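Glucoamylase (Thermoanaerobacterium thermosaccharolyticum, PDB 1LF6) hydrolyses terminal alpha-1,4-linked glucose units from the non-reducing ends of starch-like chains, probably releasing beta-D-glucose, and probably also cleaves isomaltose. Local coordinates at residues G57-E61 against V72-K76; L151-P157 against I230-I236; D486-Y490 against K551-T555; Y501-G507 against Q528-D533. One frame throughout, in Å; residues are numbered along the deposited sequence.

Contact 1 of 4, residues G57-E61 against V72-K76; sequences GAISE and VKEIK
Ile59 and Ile75 sit opposite each other in two strands that run nearly antiparallel, 169° between their directions and 4.8 Å apart at closest approach. One direct backbone hydrogen bond joins them, from Ile75 N to Ile59 O (3.1 Å, bent to 144°). On the other side of this pair a water takes the place of the second bond, accepting from Ile59 N and donating to Ile75 O. The two isoleucine side chains lie alongside each other and point the same way. CG2 of Ile59, set anti to the backbone N, is the branch that touches, meeting Ile75 CD1 at 4.0 Å. Ala58 CB rests against Ile75 O at 3.5 Å and also against the CB of Lys76. Farther along, Glu61 CA approaches Val72 O at 3.1 Å in a nearly straight CA-H...O contact. Ser60 OG is bonded to Thr53 OG1. Glu61 and Lys76 find their charged partners outside the hairpin, in Lys37 and Asp88, while Lys73 pairs with Glu74 next to it. With one bent direct bond and a water in place of the other, the pairing is loose here, and apolar packing probably contributes much of the join in this beta hairpin.

Contact 2 of 4, residues L151-P157 against I230-I236; sequences LYLAYDP and IIEGAEI
Leu151 and Ile236 lie side by side on one surface of the sheet, CD2 of the leucine against Ile236 CB at 4.1 Å, with Leu153 and Ala234 paired next along the same surface. Strand 243-251 packs against this surface, Phe244 reaching both Leu151 and Ile236. On the reverse surface Ala154 CB meets Ile231 CG2. At the end of the ladder the side chains of Pro157 and Ile230 cross at about a right angle, Pro157 CG 4.0 Å from Ile230 CG1. Between the two surfaces the backbones are joined by five hydrogen bonds; Leu153 N to Ala234 O, at 2.7 Å and 171°, is among the straightest. Tyr155, with CG anti to its N (chi1 166°), holds its ring beside Glu232, whose OE2 comes to the ring edge 3.3 Å from CD2, while Pro157 CD sits over a face near the rim. Tyr155 OH is hydrogen-bonded to Thr188 OG1. Farther out, Tyr152 and Glu235 run alongside each other, ring and carboxylate planes 26° apart, with Glu235 CB 3.5 Å from Tyr152 CD2. A water bridges Tyr152 OH and Glu235 OE1, standing 2.7 Å from the hydroxyl in the ring plane. An alanine in place of Tyr152 would probably open a gap beside the Glu235 chain and deprive that water of its hydroxyl partner. With side chains alternating between two surfaces and hydrogen-bonded and non-hydrogen-bonded pairs taking turns, this is an antiparallel ladder of the N-terminal beta-sandwich, one layer of which packs on strand 243-251 of the other.

Contact 3 of 4, residues D486-Y490 against K551-T555; sequences DNLTY and KILNT
Tyr490 and Lys551 make the tight part of this contact, the aliphatic run of the lysine lying obliquely across one face of the ring. Lys551 CD sits 3.6 Å from the ring centroid and only 5° off its normal, a CH-pi contact almost over the middle; CB and CG continue toward the hydroxyl side, CB coming within 3.6 Å of Tyr490 CE2. The ring reaches across because its CG is anti to the backbone N (chi1 -173°), at the point where the chain leaves helix 468-489. Looser is the charged end. The lysine bends at its last torsion (chi4 66°) and brings NZ to 3.4 Å from Asp486 OD1, a salt bridge, whereas its cation-pi distance to the ring is long and at most weakly attractive. Both Asp486 and Lys551 are partly exposed, so solvent probably screens the pair. The other carboxylate oxygen, Asp486 OD2, is held by Tyr502 OH and Lys545 NZ. At the hydroxyl end of the ring Asn554 lies beside the tyrosine OH, its amide nearly coplanar with the ring. Within the second helix, Lys551 O accepts from Thr555 N and, at 2.7 Å, from Thr555 OG1, the two donors coming from opposite faces of the carbonyl plane. The contact ties the end of helix 468-489 to the first turns of helix 550-562, with Tyr502 of strand 501-502 beside both and its ring edge-to-face with that of Tyr490.

Contact 4 of 4, residues Y501-G507 against Q528-D533; sequences YYIRIAG and QKEIVD
The Tyr501 ring presents its edge to Lys529 O, which lies in the ring plane and accepts a hydrogen bond from Tyr501 OH, 2.6 Å between OH and O and nearly in line with the C=O; Val532 CG1 comes at the ring obliquely, 3.6 Å from CD2. The guanidinium of Arg504 has a water in its plane at the edge, 2.9 Å from NE, and this water also donates to Asp533 OD2. That oxygen lies 3.7 Å from Arg504 NE and well out of the guanidinium plane, a long salt bridge of charges only. The Arg504 chain, extended with CG anti to the backbone N (chi1 178°), passes Asp533 CB and Ile531 CG2, and its NH1 goes on to Glu439 and to Glu435, the likely catalytic proton acceptor. Asp533 is further held by Trp437 NE1 at OD2 and Ser535 OG at OD1. Between backbones, Arg504 N bonds to Ile531 O at 2.8 Å. Gln528, its chain stretched out, sets OE1 to receive Gly507 N at 2.8 Å and 166°, while Ile503 packs against Gln528 and Lys529. A phenylalanine in place of Tyr501 would probably leave Lys529 O without its hydroxyl partner. The 528-533 turn, coming off strand 524-527, lies against the chain leaving strand 501-502, which pairs with strand 490-491; helix 550-562 closes in on Tyr501 and Val532 through Val558.

Contacts 1 and 2 belong to the N-terminal beta-sandwich, contacts 3 and 4 to the GH15 catalytic domain, an (alpha/alpha) barrel, across the chain's centre. The first two, centres 11 Å apart, share one antiparallel sheet in which strands 70-80 and 150-157 are neighbours, joined for example between Lys76 O and Ala154 N. They follow each other along the chain. Contacts 3 and 4 have centres about 10 Å apart; residues 501-533 fall between the two segments of contact 3, and Tyr502 of contact 4 touches both. Centres of contacts 1 and 3 are about 48 Å apart. Contact 4 alone adjoins the probable catalytic base; contact 1 is nearer the probable substrate-binding Trp325 than contact 2.

Contact 1 of 4, residues G57-E61 against V72-K76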
# COMPACT_ATOMS: atom_id res chain seq x y z
N GLY A 57 16.56 5.07 -3.19
CA GLY A 57 17.40 4.81 -4.34
C GLY A 57 17.72 3.36 -4.63
O GLY A 57 18.58 3.06 -5.46
N ALA A 58 17.03 2.44 -3.97
CA ALA A 58 17.30 1.03 -4.20
C ALA A 58 16.08 0.15 -4.05
O ALA A 58 15.09 0.51 -3.41
CB ALA A 58 18.40 0.56 -3.26
N ILE A 59 16.16 -1.02 -4.66
CA ILE A 59 15.09 -2.00 -4.57
C ILE A 59 14.93 -2.36 -3.10
O ILE A 59 15.91 -2.67 -2.42
CB ILE A 59 15.46 -3.26 -5.37
CG1 ILE A 59 15.36 -2.96 -6.87
CG2 ILE A 59 14.58 -4.43 -4.96
CD1 ILE A 59 15.96 -4.04 -7.76
N SER A 60 13.70 -2.29 -2.59
CA SER A 60 13.45 -2.65 -1.21
C SER A 60 12.76 -4.01 -1.22
O SER A 60 13.28 -4.96 -1.82
CB SER A 60 12.58 -1.58 -0.52
OG SER A 60 11.50 -1.16 -1.33
N GLU A 61 11.60 -4.13 -0.59
CA GLU A 61 10.90 -5.42 -0.57
C GLU A 61 10.52 -5.94 -1.96
O GLU A 61 10.12 -5.17 -2.84
CB GLU A 61 9.63 -5.34 0.28
CG GLU A 61 9.83 -5.21 1.77
CD GLU A 61 9.96 -3.76 2.23
OE1 GLU A 61 9.73 -2.86 1.40
OE2 GLU A 61 10.29 -3.54 3.41
N VAL A 72 12.49 -10.39 0.05
CA VAL A 72 13.68 -9.57 0.00
C VAL A 72 13.52 -8.29 0.82
O VAL A 72 12.45 -7.69 0.86
CB VAL A 72 14.00 -9.18 -1.46
CG1 VAL A 72 15.26 -8.32 -1.52
CG2 VAL A 72 14.16 -10.44 -2.30
N LYS A 73 14.60 -7.88 1.49
CA LYS A 73 14.55 -6.66 2.29
C LYS A 73 15.12 -5.53 1.45
O LYS A 73 14.54 -4.44 1.38
CB LYS A 73 15.35 -6.84 3.57
CG LYS A 73 15.24 -5.69 4.57
CD LYS A 73 16.36 -4.68 4.40
CE LYS A 73 16.33 -3.64 5.51
NZ LYS A 73 17.50 -2.72 5.45
N GLU A 74 16.25 -5.80 0.80
CA GLU A 74 16.92 -4.81 -0.04
C GLU A 74 17.93 -5.41 -1.01
O GLU A 74 18.38 -6.54 -0.85
CB GLU A 74 17.67 -3.79 0.80
CG GLU A 74 16.83 -2.79 1.55
CD GLU A 74 17.69 -1.67 2.09
OE1 GLU A 74 18.69 -1.98 2.77
OE2 GLU A 74 17.37 -0.48 1.83
N ILE A 75 18.29 -4.60 -2.00
CA ILE A 75 19.30 -4.94 -3.00
C ILE A 75 19.90 -3.58 -3.32
O ILE A 75 19.30 -2.77 -4.03
CB ILE A 75 18.69 -5.52 -4.29
CG1 ILE A 75 17.90 -6.79 -3.98
CG2 ILE A 75 19.80 -5.86 -5.28
CD1 ILE A 75 17.19 -7.39 -5.19
N LYS A 76 21.08 -3.31 -2.76
CA LYS A 76 21.73 -2.02 -2.97
C LYS A 76 23.19 -2.11 -3.37
O LYS A 76 23.82 -3.17 -3.26
CB LYS A 76 21.62 -1.19 -1.69
CG LYS A 76 22.39 -1.78 -0.52
CD LYS A 76 22.17 -1.00 0.77
CE LYS A 76 22.89 -1.67 1.93
NZ LYS A 76 22.69 -0.92 3.20
O HOH W 1 18.73 -1.52 -6.42

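Contact 2 of 4, residues L151-P157 against I230-I236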
# COMPACT_ATOMS: atom_id res chain seq x y z
N LEU A 151 32.93 -1.42 -6.96
CA LEU A 151 31.49 -1.46 -6.82
C LEU A 151 31.03 -2.81 -6.30
O LEU A 151 31.37 -3.85 -6.87
CB LEU A 151 30.82 -1.17 -8.17
CG LEU A 151 29.29 -1.13 -8.18
CD1 LEU A 151 28.80 0.06 -7.37
CD2 LEU A 151 28.80 -1.05 -9.61
N TYR A 152 30.26 -2.80 -5.22
CA TYR A 152 29.77 -4.04 -4.63
C TYR A 152 28.25 -4.03 -4.52
O TYR A 152 27.63 -3.00 -4.27
CB TYR A 152 30.40 -4.26 -3.25
CG TYR A 152 31.90 -4.12 -3.23
CD1 TYR A 152 32.51 -2.87 -3.09
CD2 TYR A 152 32.73 -5.24 -3.36
CE1 TYR A 152 33.90 -2.74 -3.09
CE2 TYR A 152 34.12 -5.12 -3.36
CZ TYR A 152 34.69 -3.87 -3.22
OH TYR A 152 36.06 -3.74 -3.23
N LEU A 153 27.66 -5.21 -4.70
CA LEU A 153 26.22 -5.39 -4.62
C LEU A 153 25.90 -6.19 -3.37
O LEU A 153 26.47 -7.26 -3.15
CB LEU A 153 25.72 -6.14 -5.86
CG LEU A 153 24.21 -6.35 -6.00
CD1 LEU A 153 23.52 -5.01 -6.12
CD2 LEU A 153 23.91 -7.21 -7.22
N ALA A 154 24.98 -5.68 -2.55
CA ALA A 154 24.58 -6.35 -1.32
C ALA A 154 23.11 -6.74 -1.39
O ALA A 154 22.23 -5.89 -1.38
CB ALA A 154 24.83 -5.45 -0.12
N TYR A 155 22.87 -8.05 -1.46
CA TYR A 155 21.52 -8.59 -1.53
C TYR A 155 21.12 -9.15 -0.17
O TYR A 155 21.81 -10.02 0.37
CB TYR A 155 21.47 -9.70 -2.58
CG TYR A 155 20.24 -10.57 -2.54
CD1 TYR A 155 18.96 -10.01 -2.61
CD2 TYR A 155 20.34 -11.96 -2.44
CE1 TYR A 155 17.82 -10.81 -2.58
CE2 TYR A 155 19.21 -12.77 -2.42
CZ TYR A 155 17.95 -12.19 -2.48
OH TYR A 155 16.83 -12.98 -2.47
N ASP A 156 20.02 -8.66 0.39
CA ASP A 156 19.56 -9.13 1.70
C ASP A 156 18.26 -9.92 1.60
O ASP A 156 17.17 -9.34 1.56
CB ASP A 156 19.38 -7.96 2.66
CG ASP A 156 19.03 -8.42 4.06
OD1 ASP A 156 18.86 -7.55 4.93
OD2 ASP A 156 18.94 -9.64 4.30
N PRO A 157 18.35 -11.25 1.58
CA PRO A 157 17.12 -12.04 1.48
C PRO A 157 16.40 -12.22 2.82
O PRO A 157 17.03 -12.48 3.85
CB PRO A 157 17.62 -13.37 0.93
CG PRO A 157 18.96 -13.50 1.57
CD PRO A 157 19.54 -12.11 1.44
N ILE A 230 21.53 -13.27 6.90
CA ILE A 230 22.64 -13.15 5.97
C ILE A 230 22.53 -12.02 4.95
O ILE A 230 21.49 -11.40 4.78
CB ILE A 230 22.82 -14.46 5.20
CG1 ILE A 230 21.60 -14.72 4.32
CG2 ILE A 230 23.01 -15.61 6.19
CD1 ILE A 230 21.71 -15.95 3.45
N ILE A 231 23.66 -11.76 4.29
CA ILE A 231 23.75 -10.75 3.25
C ILE A 231 24.61 -11.34 2.13
O ILE A 231 25.77 -11.70 2.34
CB ILE A 231 24.41 -9.47 3.80
CG1 ILE A 231 23.55 -8.91 4.93
CG2 ILE A 231 24.58 -8.45 2.67
CD1 ILE A 231 24.13 -7.68 5.58
N GLU A 232 24.03 -11.47 0.95
CA GLU A 232 24.75 -12.03 -0.17
C GLU A 232 25.40 -10.89 -0.95
O GLU A 232 24.73 -10.16 -1.68
CB GLU A 232 23.80 -12.86 -1.04
CG GLU A 232 23.18 -14.00 -0.24
CD GLU A 232 22.50 -15.05 -1.08
OE1 GLU A 232 22.40 -16.20 -0.60
OE2 GLU A 232 22.05 -14.74 -2.21
N GLY A 233 26.70 -10.73 -0.75
CA GLY A 233 27.45 -9.67 -1.41
C GLY A 233 28.27 -10.14 -2.59
O GLY A 233 28.63 -11.32 -2.69
N ALA A 234 28.57 -9.22 -3.50
CA ALA A 234 29.35 -9.53 -4.68
C ALA A 234 29.97 -8.27 -5.24
O ALA A 234 29.39 -7.18 -5.14
CB ALA A 234 28.47 -10.20 -5.73
N GLU A 235 31.15 -8.40 -5.83
CA GLU A 235 31.83 -7.27 -6.43
C GLU A 235 31.58 -7.30 -7.93
O GLU A 235 31.55 -8.36 -8.56
CB GLU A 235 33.33 -7.32 -6.14
CG GLU A 235 34.16 -6.29 -6.90
CD GLU A 235 35.56 -6.15 -6.35
OE1 GLU A 235 36.17 -7.19 -5.99
OE2 GLU A 235 36.07 -5.01 -6.28
N ILE A 236 31.37 -6.12 -8.51
CA ILE A 236 31.13 -6.00 -9.93
C ILE A 236 32.45 -5.64 -10.61
O ILE A 236 33.11 -4.67 -10.22
CB ILE A 236 30.09 -4.90 -10.22
CG1 ILE A 236 28.81 -5.17 -9.43
CG2 ILE A 236 29.79 -4.83 -11.72
CD1 ILE A 236 28.13 -6.48 -9.77
O HOH W 2 34.14 -3.48 -8.37
O HOH W 3 37.26 -6.13 -3.63

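Contact 3 of 4, residues D486-Y490 against K551-T555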
# COMPACT_ATOMS: atom_id res chain seq x y z
N ASP A 486 -29.02 11.47 13.97
CA ASP A 486 -28.90 12.72 14.70
C ASP A 486 -29.08 12.55 16.19
O ASP A 486 -28.28 13.05 16.98
CB ASP A 486 -29.92 13.74 14.17
CG ASP A 486 -29.57 14.25 12.79
OD1 ASP A 486 -30.32 15.09 12.26
OD2 ASP A 486 -28.55 13.79 12.24
N ASN A 487 -30.12 11.84 16.60
CA ASN A 487 -30.36 11.66 18.02
C ASN A 487 -29.28 10.84 18.72
O ASN A 487 -29.08 10.98 19.92
CB ASN A 487 -31.74 11.05 18.26
CG ASN A 487 -32.83 12.11 18.34
OD1 ASN A 487 -32.76 13.14 17.67
ND2 ASN A 487 -33.84 11.86 19.16
N LEU A 488 -28.56 10.02 17.97
CA LEU A 488 -27.51 9.21 18.58
C LEU A 488 -26.10 9.78 18.48
O LEU A 488 -25.26 9.48 19.33
CB LEU A 488 -27.52 7.80 17.97
CG LEU A 488 -28.71 6.91 18.31
CD1 LEU A 488 -28.66 5.64 17.49
CD2 LEU A 488 -28.70 6.58 19.79
N THR A 489 -25.83 10.62 17.49
CA THR A 489 -24.46 11.12 17.32
C THR A 489 -24.26 12.63 17.28
O THR A 489 -23.12 13.10 17.33
CB THR A 489 -23.85 10.53 16.02
OG1 THR A 489 -24.53 11.08 14.88
CG2 THR A 489 -24.01 9.02 15.99
N TYR A 490 -25.34 13.39 17.19
CA TYR A 490 -25.24 14.84 17.14
C TYR A 490 -25.39 15.48 18.53
O TYR A 490 -26.48 15.50 19.10
CB TYR A 490 -26.31 15.39 16.18
CG TYR A 490 -26.21 16.87 15.91
CD1 TYR A 490 -27.16 17.76 16.43
CD2 TYR A 490 -25.20 17.39 15.10
CE1 TYR A 490 -27.09 19.12 16.15
CE2 TYR A 490 -25.12 18.75 14.82
CZ TYR A 490 -26.07 19.61 15.34
OH TYR A 490 -26.01 20.95 15.05
N LYS A 551 -26.56 20.78 10.26
CA LYS A 551 -25.81 19.97 11.23
C LYS A 551 -24.44 19.66 10.65
O LYS A 551 -23.44 19.60 11.38
CB LYS A 551 -26.57 18.68 11.56
CG LYS A 551 -27.87 18.90 12.33
CD LYS A 551 -28.41 17.60 12.90
CE LYS A 551 -29.63 17.83 13.80
NZ LYS A 551 -30.80 18.36 13.05
N ILE A 552 -24.38 19.45 9.34
CA ILE A 552 -23.13 19.18 8.65
C ILE A 552 -22.25 20.44 8.70
O ILE A 552 -21.07 20.37 9.01
CB ILE A 552 -23.37 18.81 7.16
CG1 ILE A 552 -24.08 17.46 7.07
CG2 ILE A 552 -22.04 18.81 6.39
CD1 ILE A 552 -23.28 16.30 7.64
N LEU A 553 -22.84 21.59 8.38
CA LEU A 553 -22.10 22.85 8.40
C LEU A 553 -21.55 23.16 9.79
O LEU A 553 -20.41 23.61 9.92
CB LEU A 553 -23.00 24.00 7.91
CG LEU A 553 -23.28 24.09 6.40
CD1 LEU A 553 -21.97 24.19 5.64
CD2 LEU A 553 -24.04 22.87 5.94
N ASN A 554 -22.36 22.92 10.82
CA ASN A 554 -21.94 23.17 12.19
C ASN A 554 -20.73 22.31 12.56
O ASN A 554 -19.79 22.77 13.21
CB ASN A 554 -23.07 22.86 13.17
CG ASN A 554 -24.16 23.92 13.18
OD1 ASN A 554 -25.25 23.70 13.73
ND2 ASN A 554 -23.88 25.07 12.59
N THR A 555 -20.76 21.06 12.13
CA THR A 555 -19.68 20.12 12.42
C THR A 555 -18.42 20.58 11.70
O THR A 555 -17.33 20.56 12.27
CB THR A 555 -20.07 18.70 11.97
OG1 THR A 555 -21.32 18.33 12.56
CG2 THR A 555 -19.00 17.70 12.39

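Contact 4 of 4, residues Y501-G507 against Q528-D533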
# COMPACT_ATOMS: atom_id res chain seq x y z
N TYR A 501 -22.57 19.79 17.04
CA TYR A 501 -21.83 19.06 16.01
C TYR A 501 -21.91 17.55 16.17
O TYR A 501 -22.20 17.04 17.26
CB TYR A 501 -20.35 19.47 16.04
CG TYR A 501 -19.72 19.43 17.43
CD1 TYR A 501 -19.74 20.55 18.26
CD2 TYR A 501 -19.09 18.27 17.90
CE1 TYR A 501 -19.14 20.52 19.52
CE2 TYR A 501 -18.49 18.24 19.16
CZ TYR A 501 -18.52 19.37 19.97
OH TYR A 501 -17.88 19.37 21.19
N TYR A 502 -21.66 16.82 15.08
CA TYR A 502 -21.63 15.37 15.15
C TYR A 502 -20.31 15.04 15.84
O TYR A 502 -19.29 15.68 15.55
CB TYR A 502 -21.60 14.73 13.75
CG TYR A 502 -22.91 14.78 12.99
CD1 TYR A 502 -23.08 15.65 11.92
CD2 TYR A 502 -23.98 13.97 13.36
CE1 TYR A 502 -24.29 15.72 11.23
CE2 TYR A 502 -25.20 14.03 12.68
CZ TYR A 502 -25.35 14.91 11.62
OH TYR A 502 -26.56 14.99 10.97
N ILE A 503 -20.32 14.08 16.75
CA ILE A 503 -19.08 13.71 17.42
C ILE A 503 -18.51 12.49 16.71
O ILE A 503 -19.17 11.92 15.84
CB ILE A 503 -19.32 13.39 18.92
CG1 ILE A 503 -20.24 12.18 19.09
CG2 ILE A 503 -19.90 14.62 19.60
CD1 ILE A 503 -20.57 11.85 20.57
N ARG A 504 -17.29 12.10 17.05
CA ARG A 504 -16.67 10.95 16.42
C ARG A 504 -17.50 9.69 16.66
O ARG A 504 -17.82 8.95 15.73
CB ARG A 504 -15.26 10.72 16.95
CG ARG A 504 -14.60 9.49 16.34
CD ARG A 504 -13.23 9.21 16.92
NE ARG A 504 -12.71 7.92 16.43
CZ ARG A 504 -11.67 7.29 16.96
NH1 ARG A 504 -11.28 6.12 16.45
NH2 ARG A 504 -11.03 7.81 18.00
N ILE A 505 -17.84 9.45 17.92
CA ILE A 505 -18.62 8.27 18.25
C ILE A 505 -19.23 8.38 19.65
O ILE A 505 -18.59 8.86 20.59
CB ILE A 505 -17.73 7.01 18.11
CG1 ILE A 505 -18.59 5.74 18.15
CG2 ILE A 505 -16.65 7.00 19.19
CD1 ILE A 505 -17.89 4.53 17.57
N ALA A 506 -20.49 7.98 19.76
CA ALA A 506 -21.23 8.02 21.02
C ALA A 506 -21.23 6.63 21.65
O ALA A 506 -21.41 5.63 20.96
CB ALA A 506 -22.66 8.48 20.76
N GLY A 507 -21.03 6.57 22.96
CA GLY A 507 -21.00 5.29 23.65
C GLY A 507 -22.37 4.85 24.15
O GLY A 507 -22.63 3.66 24.30
N GLN A 528 -16.59 11.79 25.25
CA GLN A 528 -16.99 11.60 23.86
C GLN A 528 -17.26 12.90 23.10
O GLN A 528 -16.98 13.00 21.91
CB GLN A 528 -18.22 10.68 23.77
CG GLN A 528 -19.43 11.15 24.56
CD GLN A 528 -20.64 10.25 24.36
OE1 GLN A 528 -20.51 9.07 24.02
NE2 GLN A 528 -21.82 10.80 24.58
N LYS A 529 -17.79 13.90 23.80
CA LYS A 529 -18.11 15.19 23.19
C LYS A 529 -16.90 16.05 22.84
O LYS A 529 -17.05 17.05 22.13
CB LYS A 529 -19.07 15.96 24.10
CG LYS A 529 -20.43 15.28 24.25
CD LYS A 529 -21.28 15.98 25.29
CE LYS A 529 -20.72 15.76 26.69
NZ LYS A 529 -21.53 16.47 27.70
N GLU A 530 -15.72 15.68 23.31
CA GLU A 530 -14.50 16.43 23.02
C GLU A 530 -13.87 15.96 21.71
O GLU A 530 -12.97 16.61 21.18
CB GLU A 530 -13.44 16.23 24.11
CG GLU A 530 -13.79 16.66 25.52
CD GLU A 530 -12.64 16.39 26.48
OE1 GLU A 530 -11.56 16.99 26.30
OE2 GLU A 530 -12.81 15.58 27.42
N ILE A 531 -14.34 14.82 21.20
CA ILE A 531 -13.75 14.25 20.00
C ILE A 531 -14.54 14.36 18.71
O ILE A 531 -15.66 13.84 18.61
CB ILE A 531 -13.45 12.75 20.23
CG1 ILE A 531 -12.80 12.55 21.61
CG2 ILE A 531 -12.56 12.21 19.12
CD1 ILE A 531 -11.47 13.25 21.80
N VAL A 532 -13.97 15.04 17.71
CA VAL A 532 -14.61 15.17 16.41
C VAL A 532 -13.76 14.42 15.38
O VAL A 532 -12.56 14.21 15.59
CB VAL A 532 -14.81 16.65 15.98
CG1 VAL A 532 -15.81 17.31 16.92
CG2 VAL A 532 -13.48 17.40 15.98
N ASP A 533 -14.39 14.01 14.28
CA ASP A 533 -13.73 13.21 13.25
C ASP A 533 -14.31 13.58 11.88
O ASP A 533 -15.53 13.57 11.70
CB ASP A 533 -14.02 11.74 13.59
CG ASP A 533 -13.32 10.76 12.66
OD1 ASP A 533 -13.22 11.03 11.45
OD2 ASP A 533 -12.88 9.70 13.16
O HOH W 4 -17.09 14.73 13.84
O HOH W 5 -17.82 11.89 13.40
O HOH W 6 -13.93 7.17 13.94
O HOH W 7 -16.50 10.79 20.23